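Local coordinates for PlzA (Borrelia burgdorferi, PDB 7MIE), which binds the bacterial second messenger c-di-GMP through a PilZ domain and probably acts as a receptor in its signalling, at residues G39-M44 / V70-S75; S78-F83 / Y136-L141; S50-R55 / I153-L158. All coordinates share one frame; numbering follows the deposited sequence. Where two conformers were deposited one is given.

Contact 1 of 3, residues G39-M44 / V70-S75; sequences GKEIKM and VIYSIS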
# COMPACT_ATOMS: atom_id res chain seq x y z
N GLY A 39 1.02 -13.59 7.41
CA GLY A 39 1.27 -12.31 8.05
C GLY A 39 1.96 -11.29 7.14
O GLY A 39 2.22 -10.16 7.56
N LYS A 40 2.28 -11.68 5.90
CA LYS A 40 2.99 -10.79 4.99
C LYS A 40 2.05 -10.21 3.95
O LYS A 40 0.98 -10.75 3.75
CB LYS A 40 4.11 -11.56 4.28
CG LYS A 40 5.12 -12.20 5.25
CD LYS A 40 5.75 -11.23 6.24
CE LYS A 40 6.84 -11.96 7.05
NZ LYS A 40 7.44 -11.00 8.00
N GLU A 41 2.41 -9.08 3.34
CA GLU A 41 1.48 -8.44 2.42
C GLU A 41 2.23 -7.74 1.29
O GLU A 41 3.42 -7.43 1.42
CB GLU A 41 0.63 -7.40 3.18
CG GLU A 41 1.47 -6.19 3.66
CD GLU A 41 0.86 -5.10 4.56
OE1 GLU A 41 -0.37 -5.07 4.70
OE2 GLU A 41 1.65 -4.24 5.07
N ILE A 42 1.49 -7.39 0.22
CA ILE A 42 2.01 -6.55 -0.84
C ILE A 42 1.12 -5.31 -0.91
O ILE A 42 -0.09 -5.43 -1.09
CB ILE A 42 1.93 -7.33 -2.18
CG1 ILE A 42 2.77 -8.64 -2.17
CG2 ILE A 42 2.31 -6.40 -3.33
CD1 ILE A 42 4.28 -8.38 -1.99
N LYS A 43 1.73 -4.14 -0.68
CA LYS A 43 1.02 -2.86 -0.81
C LYS A 43 0.69 -2.57 -2.26
O LYS A 43 1.47 -2.85 -3.16
CB LYS A 43 1.75 -1.69 -0.13
CG LYS A 43 1.83 -1.86 1.38
CD LYS A 43 2.48 -0.74 2.17
CE LYS A 43 3.95 -0.54 1.86
NZ LYS A 43 4.82 -1.69 2.31
N MET A 44 -0.49 -1.94 -2.51
CA MET A 44 -0.94 -1.74 -3.88
C MET A 44 -0.31 -0.50 -4.51
O MET A 44 -0.07 0.51 -3.85
CB MET A 44 -2.47 -1.65 -3.95
CG MET A 44 -3.13 -2.80 -3.25
SD MET A 44 -2.67 -4.47 -3.90
CE MET A 44 -3.58 -4.33 -5.41
N VAL A 70 -11.18 0.88 -0.93
CA VAL A 70 -10.01 0.83 -1.79
C VAL A 70 -9.08 -0.20 -1.16
O VAL A 70 -8.95 -0.30 0.06
CB VAL A 70 -9.37 2.24 -1.78
CG1 VAL A 70 -8.10 2.25 -2.59
CG2 VAL A 70 -10.33 3.25 -2.45
N ILE A 71 -8.36 -0.96 -2.01
CA ILE A 71 -7.45 -1.95 -1.46
C ILE A 71 -6.17 -1.24 -1.05
O ILE A 71 -5.56 -0.50 -1.85
CB ILE A 71 -7.15 -3.04 -2.51
CG1 ILE A 71 -8.41 -3.67 -3.10
CG2 ILE A 71 -6.18 -4.08 -1.96
CD1 ILE A 71 -8.17 -4.67 -4.25
N TYR A 72 -5.75 -1.52 0.19
CA TYR A 72 -4.47 -1.03 0.69
C TYR A 72 -3.36 -2.06 0.41
O TYR A 72 -2.29 -1.67 -0.10
CB TYR A 72 -4.60 -0.84 2.20
CG TYR A 72 -3.29 -0.60 2.92
CD1 TYR A 72 -2.73 0.67 2.98
CD2 TYR A 72 -2.64 -1.65 3.56
CE1 TYR A 72 -1.55 0.89 3.68
CE2 TYR A 72 -1.46 -1.45 4.25
CZ TYR A 72 -0.92 -0.17 4.31
OH TYR A 72 0.24 0.03 4.99
N SER A 73 -3.60 -3.33 0.74
CA SER A 73 -2.61 -4.37 0.48
C SER A 73 -3.32 -5.70 0.29
O SER A 73 -4.49 -5.82 0.66
CB SER A 73 -1.58 -4.48 1.63
OG SER A 73 -2.18 -5.02 2.81
N ILE A 74 -2.58 -6.66 -0.27
CA ILE A 74 -3.12 -7.99 -0.51
C ILE A 74 -2.16 -9.04 0.02
O ILE A 74 -0.94 -8.85 -0.05
CB ILE A 74 -3.43 -8.14 -2.01
CG1 ILE A 74 -4.21 -9.44 -2.29
CG2 ILE A 74 -2.15 -8.07 -2.85
CD1 ILE A 74 -4.91 -9.41 -3.66
N SER A 75 -2.74 -10.16 0.47
CA SER A 75 -1.95 -11.23 1.06
C SER A 75 -2.46 -12.55 0.48
O SER A 75 -3.27 -12.55 -0.44
CB SER A 75 -2.08 -11.22 2.55
OG SER A 75 -1.53 -10.02 3.14
O HOH W 1 1.21 -2.00 6.39
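Glu41 and Ser73 meet through their side chains where the short strand 42-43 lies antiparallel along the end of strand 65-74. In both residues the first side-chain bond places the outer atom between the backbone N and the carbonyl carbon (chi1 68° for Glu41, 70° for Ser73), which brings the two polar ends together. Ser73 OG donates to Glu41 OE1 at 2.6 Å, from above the carboxylate plane and not within it. The same oxygen lies at the edge of the Tyr72 ring, while Glu41 OE2 accepts a bond from a water that also bonds Tyr72 OH, so the serine and the tyrosine-held water probably limit the carboxylate's rotation. A salt bridge from Lys80 to OE1 adds a second grip, and would probably favour the charged form.

Two residues on from Ser73, Ser75 OG donates to Lys40 O at 2.7 Å, closing the pairing beyond the last bridge. The backbones pair at Ile42 and Ile74, Ile42 N to Ile74 O 2.8 Å, and further on Met44 N reaches Tyr72 O at 3.0 Å. On the face shared by Ile42 and Ile74, the first torsion of Met44 lays CG against Ile71 CG2 at 3.6 Å, and the bend at the second brings SD to Ile74 CG2 at 3.8 Å. Lys43 runs side by side with Tyr72, its CD 3.7 Å from Tyr72 OH, and its amine has a cation-pi partner in Tyr208.

Tyr72 and Ser73 together face Lys80, a classic beta bulge in strand 65-74 against strand 78-84. The bound c-di-GMP is about 9 Å from the side chain of Lys43. Helix 149-164 packs on Ile42, whereas helix 273-283 touches Lys43 and Tyr72.

Contact 2 of 3, residues S78-F83 / Y136-L141; sequences SLKLIF and YNLLTL. With EDO (1,2-ethanediol), chain F.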
# COMPACT_ATOMS: atom_id res chain seq x y z
N SER A 78 -5.95 -13.12 2.50
CA SER A 78 -6.64 -11.99 3.12
C SER A 78 -6.22 -10.76 2.35
O SER A 78 -5.30 -10.83 1.53
CB SER A 78 -6.28 -11.84 4.61
OG SER A 78 -4.88 -11.59 4.78
N LEU A 79 -6.93 -9.65 2.62
CA LEU A 79 -6.50 -8.38 2.08
C LEU A 79 -6.90 -7.28 3.06
O LEU A 79 -7.65 -7.53 4.00
CB LEU A 79 -7.05 -8.22 0.66
CG LEU A 79 -8.50 -7.77 0.47
CD1 LEU A 79 -8.87 -7.79 -1.04
CD2 LEU A 79 -9.49 -8.62 1.26
N LYS A 80 -6.35 -6.08 2.85
CA LYS A 80 -6.65 -4.96 3.72
C LYS A 80 -7.35 -3.88 2.89
O LYS A 80 -6.88 -3.52 1.81
CB LYS A 80 -5.40 -4.36 4.36
CG LYS A 80 -4.76 -5.27 5.40
CD LYS A 80 -3.58 -4.62 6.13
CE LYS A 80 -2.73 -5.68 6.79
NZ LYS A 80 -1.53 -5.05 7.39
N LEU A 81 -8.46 -3.38 3.44
CA LEU A 81 -9.30 -2.43 2.71
C LEU A 81 -9.47 -1.16 3.53
O LEU A 81 -9.59 -1.23 4.77
CB LEU A 81 -10.69 -3.02 2.42
CG LEU A 81 -10.79 -4.31 1.60
CD1 LEU A 81 -12.26 -4.55 1.18
CD2 LEU A 81 -9.92 -4.19 0.33
N ILE A 82 -9.53 -0.02 2.81
CA ILE A 82 -9.77 1.29 3.43
C ILE A 82 -11.22 1.70 3.16
O ILE A 82 -11.69 1.70 2.01
CB ILE A 82 -8.83 2.35 2.83
CG1 ILE A 82 -7.36 2.06 3.22
CG2 ILE A 82 -9.27 3.77 3.24
CD1 ILE A 82 -6.37 2.78 2.26
N PHE A 83 -11.88 2.08 4.27
CA PHE A 83 -13.21 2.70 4.19
C PHE A 83 -13.26 3.95 5.05
O PHE A 83 -12.52 4.09 6.03
CB PHE A 83 -14.27 1.71 4.72
CG PHE A 83 -14.51 0.49 3.87
CD1 PHE A 83 -15.29 0.55 2.72
CD2 PHE A 83 -13.90 -0.72 4.22
CE1 PHE A 83 -15.47 -0.58 1.94
CE2 PHE A 83 -14.09 -1.85 3.43
CZ PHE A 83 -14.89 -1.77 2.31
N TYR A 136 -10.76 7.39 8.80
CA TYR A 136 -10.82 6.18 8.02
C TYR A 136 -10.59 4.97 8.91
O TYR A 136 -10.00 5.06 9.99
CB TYR A 136 -9.75 6.18 6.90
CG TYR A 136 -9.98 7.24 5.86
CD1 TYR A 136 -10.78 7.00 4.75
CD2 TYR A 136 -9.48 8.51 6.04
CE1 TYR A 136 -11.04 8.00 3.82
CE2 TYR A 136 -9.74 9.53 5.13
CZ TYR A 136 -10.52 9.27 4.01
OH TYR A 136 -10.78 10.27 3.12
N ASN A 137 -11.03 3.81 8.41
CA ASN A 137 -10.66 2.54 9.00
C ASN A 137 -9.91 1.71 7.96
O ASN A 137 -10.25 1.72 6.78
CB ASN A 137 -11.86 1.70 9.47
CG ASN A 137 -12.63 2.35 10.61
OD1 ASN A 137 -13.86 2.52 10.51
ND2 ASN A 137 -11.98 2.67 11.73
N LEU A 138 -8.93 0.95 8.47
CA LEU A 138 -8.21 -0.04 7.65
C LEU A 138 -8.63 -1.41 8.19
O LEU A 138 -8.41 -1.69 9.38
CB LEU A 138 -6.70 0.19 7.83
CG LEU A 138 -5.79 -0.75 7.02
CD1 LEU A 138 -5.93 -0.48 5.53
CD2 LEU A 138 -4.34 -0.55 7.42
N LEU A 139 -9.26 -2.24 7.35
CA LEU A 139 -9.87 -3.51 7.76
C LEU A 139 -9.12 -4.70 7.15
O LEU A 139 -9.10 -4.81 5.92
CB LEU A 139 -11.30 -3.59 7.21
CG LEU A 139 -12.40 -2.91 8.01
CD1 LEU A 139 -12.21 -1.40 8.01
CD2 LEU A 139 -13.77 -3.27 7.47
N THR A 140 -8.67 -5.62 8.01
CA THR A 140 -8.06 -6.85 7.52
C THR A 140 -9.18 -7.88 7.39
O THR A 140 -9.84 -8.19 8.41
CB THR A 140 -6.98 -7.32 8.49
OG1 THR A 140 -5.97 -6.31 8.71
CG2 THR A 140 -6.34 -8.63 8.05
N LEU A 141 -9.38 -8.39 6.18
CA LEU A 141 -10.47 -9.30 5.87
C LEU A 141 -9.90 -10.61 5.33
O LEU A 141 -9.14 -10.59 4.36
CB LEU A 141 -11.38 -8.65 4.82
CG LEU A 141 -12.09 -7.38 5.31
CD1 LEU A 141 -12.56 -6.58 4.10
CD2 LEU A 141 -13.29 -7.79 6.17
C1 EDO F . -5.42 -2.91 10.11
O1 EDO F . -6.47 -3.82 9.76
C2 EDO F . -4.74 -3.07 11.40
O2 EDO F . -5.41 -4.02 12.21
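Two torsions of Leu138, chi1 at -179° and chi2 at 67°, carry CD1 across to Ile82 CG1, 3.7 Å away on the face these two share with Lys80 and Thr140. The Lys80 chain is extended beyond CG and runs alongside Thr140, pointing the same way, with CG 3.7 Å from Thr140 OG1; its amine goes on to a salt bridge with Glu41. Ile82 turns its other branch, CG2, obliquely to the Tyr136 ring.

The opposite face is mostly apolar; the exception is Asn137, whose ND2 bonds Ser127 O. Leu81 and Leu141 cross at about a right angle, CD1 to CD1 3.6 Å, and Phe83 meets Leu139 in similar fashion, CD2 to CD2 4.1 Å. Helix 88-94 packs on Phe83 and Leu139, and Met60 of strand 57-62 reaches Phe83 and Leu141.

Three hydrogen-bonded pairs, Leu79-Leu141, Leu81-Leu139 and Phe83-Asn137, join these antiparallel strands of the N-terminal beta domain. The bond from Leu141 N to Leu79 O, 2.9 Å, is close to straight at 175°. An ethanediol, probably from the crystallisation liquor, donates from O1 to Leu138 O at 2.9 Å, and its O1 lies 2.7 Å from Thr140 OG1.

The chemistry thus implies a two-sided sheet: one face is largely hydrocarbon, with Asn137 as its polar member, while the other mixes aliphatic packing with a lysine and a threonine that can meet polar partners.

Contact 3 of 3, residues S50-R55 / I153-L158; sequences SFLNLR and IKVGKL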
# COMPACT_ATOMS: atom_id res chain seq x y z
N SER A 50 -1.95 -3.52 -12.30
CA SER A 50 -1.80 -3.91 -13.71
C SER A 50 -1.39 -5.37 -13.83
O SER A 50 -1.98 -6.14 -14.60
CB SER A 50 -0.77 -3.04 -14.37
OG SER A 50 -1.35 -1.81 -14.68
N PHE A 51 -0.35 -5.75 -13.09
CA PHE A 51 0.11 -7.14 -13.10
C PHE A 51 -0.98 -8.12 -12.69
O PHE A 51 -1.21 -9.16 -13.34
CB PHE A 51 1.37 -7.26 -12.22
CG PHE A 51 1.88 -8.67 -12.03
CD1 PHE A 51 2.38 -9.41 -13.11
CD2 PHE A 51 1.93 -9.26 -10.77
CE1 PHE A 51 2.84 -10.71 -12.91
CE2 PHE A 51 2.43 -10.55 -10.58
CZ PHE A 51 2.90 -11.28 -11.65
N LEU A 52 -1.67 -7.80 -11.55
CA LEU A 52 -2.67 -8.71 -11.02
C LEU A 52 -3.98 -8.63 -11.82
O LEU A 52 -4.79 -9.52 -11.66
CB LEU A 52 -2.98 -8.35 -9.56
CG LEU A 52 -1.83 -8.44 -8.56
CD1 LEU A 52 -2.36 -8.08 -7.13
CD2 LEU A 52 -1.21 -9.85 -8.50
N ASN A 53 -4.14 -7.61 -12.68
CA ASN A 53 -5.41 -7.34 -13.36
C ASN A 53 -6.53 -7.23 -12.31
O ASN A 53 -7.55 -7.91 -12.40
CB ASN A 53 -5.80 -8.46 -14.34
CG ASN A 53 -6.91 -8.03 -15.29
OD1 ASN A 53 -7.27 -6.88 -15.34
ND2 ASN A 53 -7.43 -8.96 -16.07
N LEU A 54 -6.31 -6.34 -11.35
CA LEU A 54 -7.26 -6.18 -10.27
C LEU A 54 -7.47 -4.68 -10.06
O LEU A 54 -6.50 -3.93 -9.93
CB LEU A 54 -6.68 -6.95 -9.06
CG LEU A 54 -7.45 -6.85 -7.76
CD1 LEU A 54 -8.78 -7.57 -7.93
CD2 LEU A 54 -6.60 -7.50 -6.65
N ARG A 55 -8.74 -4.21 -10.19
CA ARG A 55 -9.08 -2.82 -9.92
C ARG A 55 -8.87 -2.56 -8.42
O ARG A 55 -9.07 -3.44 -7.59
CB ARG A 55 -10.60 -2.65 -10.14
CG ARG A 55 -11.09 -1.24 -10.39
CD ARG A 55 -12.58 -1.29 -10.81
NE ARG A 55 -12.90 -2.16 -11.96
CZ ARG A 55 -14.11 -2.22 -12.57
NH1 ARG A 55 -14.32 -3.04 -13.59
NH2 ARG A 55 -15.10 -1.46 -12.15
N ILE A 153 -1.62 -17.00 -7.03
CA ILE A 153 -0.29 -17.44 -7.45
C ILE A 153 0.62 -16.24 -7.76
O ILE A 153 1.80 -16.25 -7.41
CB ILE A 153 -0.39 -18.43 -8.64
CG1 ILE A 153 0.94 -19.13 -8.88
CG2 ILE A 153 -0.90 -17.76 -9.92
CD1 ILE A 153 1.09 -20.25 -7.86
N LYS A 154 0.04 -15.15 -8.29
CA LYS A 154 0.84 -13.97 -8.57
C LYS A 154 1.21 -13.22 -7.29
O LYS A 154 2.32 -12.70 -7.19
CB LYS A 154 0.03 -13.03 -9.45
CG LYS A 154 -0.03 -13.46 -10.92
CD LYS A 154 -0.82 -12.42 -11.70
CE LYS A 154 -0.88 -12.80 -13.17
NZ LYS A 154 -1.86 -11.93 -13.85
N VAL A 155 0.32 -13.25 -6.30
CA VAL A 155 0.65 -12.59 -5.03
C VAL A 155 1.80 -13.37 -4.38
O VAL A 155 2.74 -12.78 -3.84
CB VAL A 155 -0.60 -12.52 -4.12
CG1 VAL A 155 -0.23 -12.00 -2.72
CG2 VAL A 155 -1.68 -11.61 -4.75
N GLY A 156 1.76 -14.70 -4.50
CA GLY A 156 2.87 -15.48 -3.95
C GLY A 156 4.20 -15.17 -4.64
O GLY A 156 5.23 -15.00 -3.96
N LYS A 157 4.15 -14.98 -5.95
CA LYS A 157 5.38 -14.62 -6.66
C LYS A 157 5.90 -13.26 -6.22
O LYS A 157 7.12 -13.04 -6.12
CB LYS A 157 5.13 -14.66 -8.17
CG LYS A 157 4.90 -16.07 -8.70
CD LYS A 157 4.42 -16.11 -10.14
CE LYS A 157 4.66 -17.46 -10.80
NZ LYS A 157 4.41 -17.34 -12.26
N LEU A 158 4.99 -12.30 -6.01
CA LEU A 158 5.40 -10.99 -5.50
C LEU A 158 5.96 -11.09 -4.09
O LEU A 158 6.94 -10.40 -3.78
CB LEU A 158 4.19 -10.02 -5.48
CG LEU A 158 3.69 -9.62 -6.89
CD1 LEU A 158 2.32 -8.95 -6.75
CD2 LEU A 158 4.69 -8.69 -7.57
O HOH W 2 -4.31 -12.14 -12.41
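Lys154 reaches over the C-terminal end of helix 46-52, where a Schellman motif with Asn53 as its positive-phi C-prime residue stops the helix. Its side chain leaves helix 149-164 and runs extended beyond CG across one face of the Phe51 ring: CB touches CE2 at 3.6 Å, and CD stands over the face, offset toward the rim, in a CH-pi contact with the ring centroid 4.0 Å away. The Phe51 ring gets there because chi1 of 174° sets CG anti to the backbone N, sending it out toward helix 149-164. Lys154 CB is also 3.5 Å from Leu52 CD2, the two side chains sliding past each other in opposite directions. The amine ends at the helix terminus, where carbonyls lack their usual helical partners: NZ donates to Phe51 O at 2.9 Å, in the carbonyl plane, and also to a water that in turn donates to Leu52 O.

Val155, the next residue, adds a lighter touch, its CG2 4.2 Å from the same Leu52 CD2, and it also packs on Ile74 of strand 65-74. The end of helix 46-52 thus packs on helix 149-164, with Leu52 CD2 meeting Lys154, Val155 and Leu158. One helical turn after Lys154, Leu158 passes Phe51 in the opposite direction and fills the angle between Phe51 and Leu52: CG lies 4.0 Å from Phe51 CE2, while Leu158 CD1 meets Leu52 CD2 at 4.0 Å.

Overall arrangement
Contacts 1 and 2 belong to one antiparallel sheet, in which strand 65-74 of contact 1 pairs directly with strand 78-84 of contact 2; Tyr72 CB packs on Leu138 CD1 between them. Contact 3 joins two helices packed beside that sheet and touches contact 1 through Ile42, Ile71, Ile74 and Ser75, but stays about 6 Å from contact 2 at the nearest atoms. Contact 1, nearest the chain's centre, is buried and adds two serine hydrogen bonds to its backbone pairing; contact 2 is partly buried, with six backbone bonds and no side-chain hydrogen bond between its segments. Contact 3 has buried leucines beside an exposed phenylalanine, with a lysine amine serving a helix end.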